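Long-range contacts in cellulase IBT99 (Metagenomes, PDB 6WBT), which probably hydrolyses 6-phospho-alpha-glucosides as a family 4 glycoside hydrolase, and binds NAD, manganese and glucose 6-phosphate: residues 217-222 with 260-265; 140-145 with 164-169; 50-55 with 303-308; 349-354 with 375-380. One frame throughout, in Å; residues are numbered along the deposited sequence.

Contact 1 of 4, residues 217-222 with 260-265; sequences DKLKEH and DYLPNT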
# COMPACT_ATOMS: atom_id res chain seq x y z
N ASP A 217 -6.13 19.15 26.17
CA ASP A 217 -5.67 18.74 27.49
C ASP A 217 -6.62 19.22 28.58
O ASP A 217 -6.82 18.52 29.59
CB ASP A 217 -4.25 19.26 27.75
CG ASP A 217 -3.19 18.40 27.09
OD1 ASP A 217 -3.55 17.36 26.50
OD2 ASP A 217 -2.00 18.78 27.15
N LYS A 218 -7.21 20.40 28.41
CA LYS A 218 -8.15 20.90 29.40
C LYS A 218 -9.46 20.12 29.37
O LYS A 218 -10.08 19.88 30.41
CB LYS A 218 -8.41 22.39 29.18
CG LYS A 218 -9.12 23.07 30.34
CD LYS A 218 -9.61 24.46 29.94
CE LYS A 218 -8.50 25.28 29.30
NZ LYS A 218 -7.34 25.46 30.22
N LEU A 219 -9.90 19.72 28.17
CA LEU A 219 -11.15 18.98 28.05
C LEU A 219 -11.02 17.58 28.64
O LEU A 219 -11.88 17.14 29.41
CB LEU A 219 -11.58 18.92 26.59
CG LEU A 219 -12.35 20.14 26.08
CD1 LEU A 219 -12.49 20.10 24.57
CD2 LEU A 219 -13.71 20.21 26.75
N LYS A 220 -9.95 16.87 28.29
CA LYS A 220 -9.77 15.52 28.81
C LYS A 220 -9.54 15.51 30.32
O LYS A 220 -9.71 14.47 30.95
CB LYS A 220 -8.62 14.82 28.08
CG LYS A 220 -7.27 15.48 28.24
CD LYS A 220 -6.40 15.25 27.00
CE LYS A 220 -6.32 13.78 26.63
NZ LYS A 220 -5.48 13.56 25.42
N GLU A 221 -9.16 16.65 30.90
CA GLU A 221 -9.10 16.75 32.35
C GLU A 221 -10.50 16.70 32.96
O GLU A 221 -10.70 16.08 34.01
CB GLU A 221 -8.40 18.05 32.76
CG GLU A 221 -8.27 18.22 34.27
CD GLU A 221 -8.35 19.67 34.70
OE1 GLU A 221 -8.87 20.50 33.92
OE2 GLU A 221 -7.88 19.98 35.82
N HIS A 222 -11.48 17.33 32.30
CA HIS A 222 -12.85 17.33 32.80
C HIS A 222 -13.57 16.04 32.45
O HIS A 222 -14.37 15.54 33.25
CB HIS A 222 -13.61 18.53 32.23
CG HIS A 222 -15.06 18.56 32.60
ND1 HIS A 222 -15.55 19.33 33.63
CD2 HIS A 222 -16.13 17.93 32.06
CE1 HIS A 222 -16.86 19.16 33.72
NE2 HIS A 222 -17.23 18.32 32.78
N ASP A 260 -5.01 8.77 24.81
CA ASP A 260 -4.55 9.45 23.60
C ASP A 260 -5.54 10.51 23.15
O ASP A 260 -5.20 11.70 23.03
CB ASP A 260 -4.30 8.44 22.49
CG ASP A 260 -3.10 7.55 22.76
OD1 ASP A 260 -2.05 8.08 23.19
OD2 ASP A 260 -3.20 6.33 22.54
N TYR A 261 -6.78 10.11 22.89
CA TYR A 261 -7.79 10.99 22.31
C TYR A 261 -9.03 11.00 23.19
O TYR A 261 -9.21 10.17 24.08
CB TYR A 261 -8.16 10.54 20.89
CG TYR A 261 -6.97 10.16 20.03
CD1 TYR A 261 -5.87 11.00 19.92
CD2 TYR A 261 -6.95 8.96 19.33
CE1 TYR A 261 -4.78 10.66 19.14
CE2 TYR A 261 -5.86 8.61 18.55
CZ TYR A 261 -4.78 9.46 18.46
OH TYR A 261 -3.70 9.12 17.68
N LEU A 262 -9.90 11.98 22.92
CA LEU A 262 -11.22 12.00 23.54
C LEU A 262 -12.16 11.11 22.74
O LEU A 262 -12.34 11.34 21.54
CB LEU A 262 -11.75 13.43 23.59
CG LEU A 262 -11.13 14.31 24.67
CD1 LEU A 262 -11.54 15.76 24.49
CD2 LEU A 262 -11.54 13.82 26.05
N PRO A 263 -12.78 10.11 23.35
CA PRO A 263 -13.50 9.10 22.58
C PRO A 263 -14.86 9.59 22.09
O PRO A 263 -15.48 10.48 22.67
CB PRO A 263 -13.67 7.95 23.58
CG PRO A 263 -13.75 8.64 24.90
CD PRO A 263 -12.82 9.83 24.80
N ASN A 264 -15.31 8.98 21.00
CA ASN A 264 -16.68 9.15 20.57
C ASN A 264 -17.61 8.50 21.60
O ASN A 264 -17.26 7.53 22.27
CB ASN A 264 -16.90 8.54 19.19
CG ASN A 264 -18.25 8.89 18.59
OD1 ASN A 264 -19.30 8.69 19.21
ND2 ASN A 264 -18.24 9.43 17.37
N THR A 265 -18.82 9.06 21.71
CA THR A 265 -19.76 8.61 22.73
C THR A 265 -20.13 7.14 22.53
O THR A 265 -20.27 6.39 23.50
CB THR A 265 -21.00 9.50 22.71
OG1 THR A 265 -20.72 10.72 23.42
CG2 THR A 265 -22.18 8.81 23.35
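K220 sets its ammonium group over the flat peptide carbonyl of D260, while the neighbouring Y261 ring carries D260 CB over the centre of one face. That ring also meets the ring of Y382, with their planes at about 40°. The contact is a helix-on-strand packing in the C-terminal domain of the family 4 fold: helix 216-226 lies against the short strand 262-263, which pairs antiparallel with strand 202-210. K220 begins with CG between the backbone N and the carbonyl carbon (chi1 62°), and its chain bends once, at chi3 (about CG-CD). From there NZ donates to D260 O at 3.0 Å, standing well above the plane of that carbonyl and 61° out of it. The same NZ also bonds to T259 O, so one ammonium group grips two successive carbonyls. An alanine here would probably leave D260 O and T259 O without their shared donor and the loop before the strand less firmly tied to the helix. The carboxylate of D260 looks to another partner, OD2 bonding to the hydroxyl of Y382. The apolar half of the contact belongs to L262, whose two methyls divide between neighbouring residues of one helix. CD1 rests 3.8 Å from L219 CB, where M181, L185 and V208 add further cover to L219. CD2 lies 3.7 Å from both CA and CB of K220.

Contact 2 of 4, residues 140-145 with 164-169; sequences KKYWIV and KARIIN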
# COMPACT_ATOMS: atom_id res chain seq x y z
N LYS A 140 -29.76 17.54 -12.50
CA LYS A 140 -28.46 16.93 -12.76
C LYS A 140 -27.39 17.40 -11.79
O LYS A 140 -26.32 16.78 -11.72
CB LYS A 140 -28.03 17.21 -14.20
CG LYS A 140 -28.49 16.16 -15.21
CD LYS A 140 -30.01 16.06 -15.28
CE LYS A 140 -30.45 14.91 -16.16
NZ LYS A 140 -31.93 14.75 -16.16
N LYS A 141 -27.64 18.48 -11.04
CA LYS A 141 -26.75 18.94 -9.99
C LYS A 141 -27.38 18.76 -8.61
O LYS A 141 -27.14 19.56 -7.70
CB LYS A 141 -26.36 20.40 -10.20
CG LYS A 141 -25.31 20.62 -11.28
CD LYS A 141 -24.76 22.03 -11.21
CE LYS A 141 -23.62 22.23 -12.20
NZ LYS A 141 -23.00 23.58 -12.05
N TYR A 142 -28.18 17.71 -8.43
CA TYR A 142 -28.84 17.48 -7.16
C TYR A 142 -27.83 17.12 -6.08
O TYR A 142 -26.68 16.77 -6.36
CB TYR A 142 -29.88 16.37 -7.29
CG TYR A 142 -29.29 14.97 -7.33
CD1 TYR A 142 -28.87 14.41 -8.53
CD2 TYR A 142 -29.16 14.22 -6.17
CE1 TYR A 142 -28.33 13.14 -8.57
CE2 TYR A 142 -28.62 12.95 -6.20
CZ TYR A 142 -28.21 12.41 -7.40
OH TYR A 142 -27.67 11.15 -7.43
N TRP A 143 -28.26 17.22 -4.83
CA TRP A 143 -27.45 16.81 -3.69
C TRP A 143 -28.35 16.14 -2.67
O TRP A 143 -29.41 16.66 -2.33
CB TRP A 143 -26.73 18.00 -3.05
CG TRP A 143 -25.50 18.42 -3.80
CD1 TRP A 143 -25.31 19.60 -4.46
CD2 TRP A 143 -24.29 17.67 -3.96
NE1 TRP A 143 -24.06 19.63 -5.03
CE2 TRP A 143 -23.41 18.45 -4.73
CE3 TRP A 143 -23.87 16.41 -3.52
CZ2 TRP A 143 -22.14 18.02 -5.08
CZ3 TRP A 143 -22.60 15.98 -3.87
CH2 TRP A 143 -21.75 16.78 -4.64
N ILE A 144 -27.91 14.98 -2.18
CA ILE A 144 -28.62 14.25 -1.14
C ILE A 144 -27.78 14.33 0.12
O ILE A 144 -26.82 13.58 0.29
CB ILE A 144 -28.89 12.79 -1.53
CG1 ILE A 144 -29.68 12.73 -2.83
CG2 ILE A 144 -29.63 12.08 -0.41
CD1 ILE A 144 -29.96 11.32 -3.29
N VAL A 145 -28.13 15.25 1.01
CA VAL A 145 -27.46 15.34 2.30
C VAL A 145 -28.08 14.30 3.22
O VAL A 145 -29.05 14.57 3.94
CB VAL A 145 -27.55 16.77 2.88
CG1 VAL A 145 -26.89 16.81 4.24
CG2 VAL A 145 -26.89 17.76 1.93
N LYS A 164 -21.20 6.95 -8.20
CA LYS A 164 -21.33 8.26 -8.83
C LYS A 164 -22.42 9.12 -8.22
O LYS A 164 -22.68 10.22 -8.72
CB LYS A 164 -21.59 8.09 -10.33
CG LYS A 164 -20.52 7.33 -11.08
CD LYS A 164 -19.22 8.11 -11.15
CE LYS A 164 -18.21 7.41 -12.06
NZ LYS A 164 -18.74 7.24 -13.44
N ALA A 165 -23.07 8.65 -7.15
CA ALA A 165 -24.18 9.39 -6.56
C ALA A 165 -23.69 10.69 -5.93
O ALA A 165 -22.65 10.73 -5.27
CB ALA A 165 -24.89 8.53 -5.52
N ARG A 166 -24.46 11.76 -6.14
CA ARG A 166 -24.17 13.06 -5.55
C ARG A 166 -24.79 13.09 -4.15
O ARG A 166 -25.82 13.73 -3.90
CB ARG A 166 -24.68 14.19 -6.43
CG ARG A 166 -24.42 13.96 -7.92
CD ARG A 166 -24.81 15.15 -8.77
NE ARG A 166 -23.74 16.15 -8.86
CZ ARG A 166 -23.73 17.29 -8.19
NH1 ARG A 166 -22.71 18.13 -8.34
NH2 ARG A 166 -24.73 17.60 -7.38
N ILE A 167 -24.15 12.37 -3.23
CA ILE A 167 -24.66 12.18 -1.88
C ILE A 167 -23.54 12.48 -0.89
O ILE A 167 -22.36 12.24 -1.16
CB ILE A 167 -25.21 10.75 -1.68
CG1 ILE A 167 -25.84 10.58 -0.30
CG2 ILE A 167 -24.11 9.71 -1.90
CD1 ILE A 167 -26.38 9.19 -0.04
N ILE A 168 -23.93 13.03 0.26
CA ILE A 168 -23.00 13.31 1.35
C ILE A 168 -23.63 12.81 2.64
O ILE A 168 -24.69 13.29 3.05
CB ILE A 168 -22.65 14.80 1.45
CG1 ILE A 168 -22.00 15.11 2.81
CG2 ILE A 168 -23.87 15.67 1.20
CD1 ILE A 168 -21.58 16.55 2.97
N ASN A 169 -22.98 11.84 3.28
CA ASN A 169 -23.47 11.24 4.51
C ASN A 169 -22.81 11.92 5.71
O ASN A 169 -21.58 12.01 5.77
CB ASN A 169 -23.19 9.74 4.53
CG ASN A 169 -23.70 9.03 3.29
OD1 ASN A 169 -24.86 8.62 3.24
ND2 ASN A 169 -22.84 8.89 2.29
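R166 is threaded between two aromatic rings: its CB lies over a face of Y142, 4.2 Å from the ring centroid, and over a face of the six-membered ring of W143. This happens at the entrance to the parallel strand pair of a beta-alpha-beta crossover in the Rossmann domain, strand 143-146, helix 151-161 and strand 167-170. Beyond CB the arginine bends about CG-CD (chi3 86°), and its guanidinium has W143 over one face and K141 CA over the other. The group makes a cation-pi contact with W143, CZ being 4.0 Å from the centroid of the six-membered ring, although the two planes are 52° apart. NH2 is also directed at Y142 O, at a modelled separation too short to be taken literally. An alanine in place of W143 would probably strip one face of the guanidinium of its aromatic cover and leave the arginine freer to turn. Past R166 the strands settle into regular pairing: I144 N donates to R166 O at 3.0 Å, and I168 N to I144 O at 2.9 Å. I144 and I167 share one face of the sheet, where I144 packs on I131 and C134 of helix 114-136. On the other face V145 and I168 lie side by side beneath helix 321-334, their CG2 methyls 3.7 Å apart.

Contact 3 of 4, residues 50-55 with 303-308; sequences ALIVKE and EDIREG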
# COMPACT_ATOMS: atom_id res chain seq x y z
N ALA A 50 -47.17 16.98 8.84
CA ALA A 50 -47.34 18.14 7.98
C ALA A 50 -48.18 19.22 8.64
O ALA A 50 -48.02 20.41 8.34
CB ALA A 50 -47.96 17.72 6.64
N LEU A 51 -49.09 18.83 9.53
CA LEU A 51 -49.86 19.81 10.29
C LEU A 51 -48.96 20.68 11.14
O LEU A 51 -49.18 21.89 11.26
CB LEU A 51 -50.90 19.10 11.16
CG LEU A 51 -51.97 18.29 10.43
CD1 LEU A 51 -52.65 17.33 11.39
CD2 LEU A 51 -52.99 19.20 9.77
N ILE A 52 -47.92 20.08 11.74
CA ILE A 52 -46.98 20.86 12.54
C ILE A 52 -46.07 21.68 11.64
O ILE A 52 -45.73 22.83 11.96
CB ILE A 52 -46.18 19.92 13.46
CG1 ILE A 52 -47.10 18.92 14.14
CG2 ILE A 52 -45.42 20.73 14.50
CD1 ILE A 52 -46.37 17.92 14.99
N VAL A 53 -45.66 21.11 10.50
CA VAL A 53 -44.80 21.84 9.57
C VAL A 53 -45.52 23.09 9.06
O VAL A 53 -44.91 24.16 8.92
CB VAL A 53 -44.36 20.92 8.42
CG1 VAL A 53 -43.49 21.69 7.43
CG2 VAL A 53 -43.61 19.71 8.97
N LYS A 54 -46.81 22.97 8.77
CA LYS A 54 -47.59 24.15 8.38
C LYS A 54 -47.66 25.16 9.52
O LYS A 54 -47.61 26.37 9.28
CB LYS A 54 -49.00 23.73 7.95
CG LYS A 54 -49.03 22.91 6.67
CD LYS A 54 -50.41 22.30 6.44
CE LYS A 54 -50.41 21.40 5.22
NZ LYS A 54 -51.73 20.72 5.03
N GLU A 55 -47.77 24.68 10.76
CA GLU A 55 -47.78 25.59 11.90
C GLU A 55 -46.41 26.23 12.11
O GLU A 55 -46.33 27.38 12.55
CB GLU A 55 -48.21 24.84 13.16
CG GLU A 55 -48.90 25.71 14.20
CD GLU A 55 -50.25 26.21 13.75
OE1 GLU A 55 -50.66 27.30 14.18
OE2 GLU A 55 -50.91 25.50 12.95
N GLU A 303 -52.72 16.39 17.11
CA GLU A 303 -54.11 16.41 17.55
C GLU A 303 -54.48 17.74 18.19
O GLU A 303 -55.62 18.20 18.05
CB GLU A 303 -54.37 15.25 18.52
CG GLU A 303 -55.82 15.10 18.97
CD GLU A 303 -56.76 14.78 17.82
OE1 GLU A 303 -57.95 15.16 17.90
OE2 GLU A 303 -56.31 14.16 16.83
N ASP A 304 -53.54 18.37 18.90
CA ASP A 304 -53.81 19.69 19.47
C ASP A 304 -54.03 20.73 18.39
O ASP A 304 -54.85 21.64 18.56
CB ASP A 304 -52.66 20.11 20.39
CG ASP A 304 -52.67 19.37 21.72
OD1 ASP A 304 -53.74 18.83 22.09
OD2 ASP A 304 -51.62 19.33 22.39
N ILE A 305 -53.31 20.62 17.27
CA ILE A 305 -53.52 21.53 16.15
C ILE A 305 -54.92 21.34 15.57
O ILE A 305 -55.64 22.30 15.31
CB ILE A 305 -52.43 21.34 15.08
CG1 ILE A 305 -51.11 21.96 15.54
CG2 ILE A 305 -52.88 21.95 13.75
CD1 ILE A 305 -49.98 21.78 14.55
N ARG A 306 -55.32 20.08 15.38
CA ARG A 306 -56.64 19.79 14.84
C ARG A 306 -57.76 20.08 15.82
O ARG A 306 -58.93 20.11 15.42
CB ARG A 306 -56.70 18.33 14.38
CG ARG A 306 -55.67 17.98 13.33
CD ARG A 306 -56.13 16.87 12.40
NE ARG A 306 -55.81 15.53 12.90
CZ ARG A 306 -55.81 14.44 12.15
NH1 ARG A 306 -55.50 13.26 12.68
NH2 ARG A 306 -56.10 14.52 10.86
N GLU A 307 -57.44 20.32 17.10
CA GLU A 307 -58.43 20.69 18.10
C GLU A 307 -58.42 22.18 18.40
O GLU A 307 -59.13 22.62 19.32
CB GLU A 307 -58.21 19.90 19.39
CG GLU A 307 -58.53 18.41 19.27
CD GLU A 307 -58.29 17.65 20.56
OE1 GLU A 307 -57.96 18.29 21.58
OE2 GLU A 307 -58.44 16.41 20.55
N GLY A 308 -57.65 22.97 17.66
CA GLY A 308 -57.57 24.40 17.89
C GLY A 308 -56.77 24.82 19.10
O GLY A 308 -56.58 26.03 19.30
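Helices 43-60 and 296-306 come together at L51 and I305, whose CA atoms are 7.1 Å apart, close enough for the I305 side chain to reach the backbone of helix 43-60. This is helix-helix packing between the Rossmann domain and the C-terminal part of the family 4 fold, and it lies near the surface of the chain. I305 is its centre. Its chi1 sets CG1 anti to the carbonyl carbon, and the extended chi2 (179°) carries the CD1 methyl on into the groove made by L51, I52 and E55. There CD1 lies 3.4 Å from L51 O, an oxygen already engaged within its own helix by E55 N. The same methyl is 3.7 Å from I52 CA and 3.8 Å from E55 CB. The I52 side chain crosses that of I305 at about a right angle, I52 CG1 lying 4.1 Å from I305 CD1. E55 slides past I305 in the opposite direction, its chain bent (chi2 68°) so that the carboxylate stays beside the isoleucine. I52 extends the apolar patch to I298 and A301 of helix 296-306 and to L313 and F316 in the loop beyond. At the outer margin L51 meets the aliphatic part of R306, the two side chains again crossing at about a right angle. The two segments share no hydrogen bond, and the join rests mainly on van der Waals packing. K309 makes salt bridges with D304 and E307. L51 CD1 lies 3.6 Å from R306 CG and 3.7 Å from R306 CD.

Contact 4 of 4, residues 349-354 with 375-380; sequences AIENLS and VGSIPR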
# COMPACT_ATOMS: atom_id res chain seq x y z
N ALA A 349 -7.04 8.44 2.46
CA ALA A 349 -7.15 9.50 3.47
C ALA A 349 -6.53 9.05 4.79
O ALA A 349 -5.67 9.74 5.34
CB ALA A 349 -8.62 9.88 3.67
N ILE A 350 -6.96 7.90 5.30
CA ILE A 350 -6.29 7.22 6.40
C ILE A 350 -5.50 6.07 5.78
O ILE A 350 -6.08 5.11 5.27
CB ILE A 350 -7.28 6.73 7.46
CG1 ILE A 350 -8.13 7.89 7.97
CG2 ILE A 350 -6.55 6.05 8.60
CD1 ILE A 350 -9.16 7.48 9.02
N GLU A 351 -4.17 6.17 5.83
CA GLU A 351 -3.32 5.30 5.02
C GLU A 351 -3.40 3.84 5.46
O GLU A 351 -3.38 2.94 4.62
CB GLU A 351 -1.87 5.78 5.06
CG GLU A 351 -1.25 5.98 3.68
CD GLU A 351 0.27 5.99 3.72
OE1 GLU A 351 0.89 5.07 3.15
OE2 GLU A 351 0.84 6.92 4.34
N ASN A 352 -3.49 3.59 6.77
CA ASN A 352 -3.48 2.22 7.27
C ASN A 352 -4.76 1.46 6.96
O ASN A 352 -4.83 0.26 7.27
CB ASN A 352 -3.25 2.20 8.78
CG ASN A 352 -2.64 3.49 9.29
OD1 ASN A 352 -3.33 4.49 9.44
ND2 ASN A 352 -1.34 3.46 9.57
N LEU A 353 -5.76 2.09 6.36
CA LEU A 353 -7.05 1.46 6.12
C LEU A 353 -7.27 1.21 4.64
O LEU A 353 -6.61 1.78 3.77
CB LEU A 353 -8.19 2.33 6.68
CG LEU A 353 -8.13 2.57 8.19
CD1 LEU A 353 -9.25 3.49 8.63
CD2 LEU A 353 -8.19 1.24 8.93
N SER A 354 -8.23 0.32 4.35
CA SER A 354 -8.55 -0.04 2.98
C SER A 354 -9.17 1.14 2.24
O SER A 354 -9.59 2.13 2.84
CB SER A 354 -9.49 -1.24 2.96
OG SER A 354 -8.90 -2.37 3.58
N VAL A 375 -5.46 12.69 6.36
CA VAL A 375 -5.29 12.47 7.80
C VAL A 375 -3.93 11.84 8.08
O VAL A 375 -3.20 12.27 8.99
CB VAL A 375 -6.44 11.61 8.35
CG1 VAL A 375 -6.26 11.38 9.84
CG2 VAL A 375 -7.77 12.27 8.06
N GLY A 376 -3.56 10.82 7.31
CA GLY A 376 -2.32 10.11 7.53
C GLY A 376 -2.53 8.79 8.25
O GLY A 376 -3.62 8.21 8.26
N SER A 377 -1.46 8.32 8.88
CA SER A 377 -1.48 7.05 9.58
C SER A 377 -2.01 7.21 11.00
O SER A 377 -1.77 8.23 11.66
CB SER A 377 -0.09 6.43 9.61
OG SER A 377 0.25 5.87 8.35
N ILE A 378 -2.75 6.21 11.46
CA ILE A 378 -3.27 6.19 12.82
C ILE A 378 -2.56 5.08 13.60
O ILE A 378 -2.12 4.09 13.00
CB ILE A 378 -4.80 5.99 12.83
CG1 ILE A 378 -5.17 4.63 12.22
CG2 ILE A 378 -5.49 7.12 12.07
CD1 ILE A 378 -6.66 4.35 12.22
N PRO A 379 -2.40 5.21 14.92
CA PRO A 379 -1.67 4.20 15.68
C PRO A 379 -2.37 2.85 15.67
O PRO A 379 -3.50 2.69 15.19
CB PRO A 379 -1.60 4.79 17.10
CG PRO A 379 -2.63 5.86 17.13
CD PRO A 379 -2.75 6.39 15.74
N ARG A 380 -1.67 1.85 16.22
CA ARG A 380 -2.08 0.46 16.05
C ARG A 380 -3.40 0.16 16.76
O ARG A 380 -4.26 -0.54 16.21
CB ARG A 380 -0.98 -0.48 16.55
CG ARG A 380 -1.41 -1.93 16.68
CD ARG A 380 -0.28 -2.82 17.19
NE ARG A 380 0.58 -3.30 16.12
CZ ARG A 380 1.75 -2.75 15.79
NH1 ARG A 380 2.20 -1.70 16.45
NH2 ARG A 380 2.46 -3.26 14.79
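I378 stands against both I350 and N352 where two loops of the C-terminal domain run side by side in nearly the same direction, the first folding into a type I beta turn from I350 to L353. I378 CB lies 4.0 Å from N352 OD1. From CB, CG1 occupies the position between the backbone N and the carbonyl carbon (chi1 63°) and comes 3.3 Å from that same amide oxygen. The CG2 branch meets I350 CG2 at 3.8 Å, and the tip, CD1, returns to that methyl at 4.0 Å. The second loop leads on to P379, the N-cap of helix 380-402. The backbones are stitched at A349 O, which accepts a bond from G376 N and a weak one from V375 N, and at G376 O, which accepts from E351 N. The backbone angles of G376 (phi 101°) would press a side chain against the preceding carbonyl. F197 packs on both I350 and I378, while R380 forms salt bridges with D356 and E398 of a second subunit. The turn also contributes a side chain to the stitching: I378 N donates to N352 OD1 at 2.7 Å.

In the fold
Contacts 2 and 3 belong to the cofactor side of the chain. The side chain of V145 in contact 2 is about 10 Å from the NAD and about 12 Å from the manganese, and that of I52 in contact 3 is about 11 Å from the NAD. Strand 167-170 of contact 2 runs directly into C171, a manganese ligand. Contacts 1 and 4 lie in the C-terminal domain, their centres about 21 Å apart, and touch where Y261 OH meets P379 CG at 3.5 Å. Contact 1 also leads toward the sugar phosphate: N264 caps the backbone N of Y266, which lines that pocket. Contacts 3 and 4, on opposite sides of the chain's centre, are about 50 Å apart between centres.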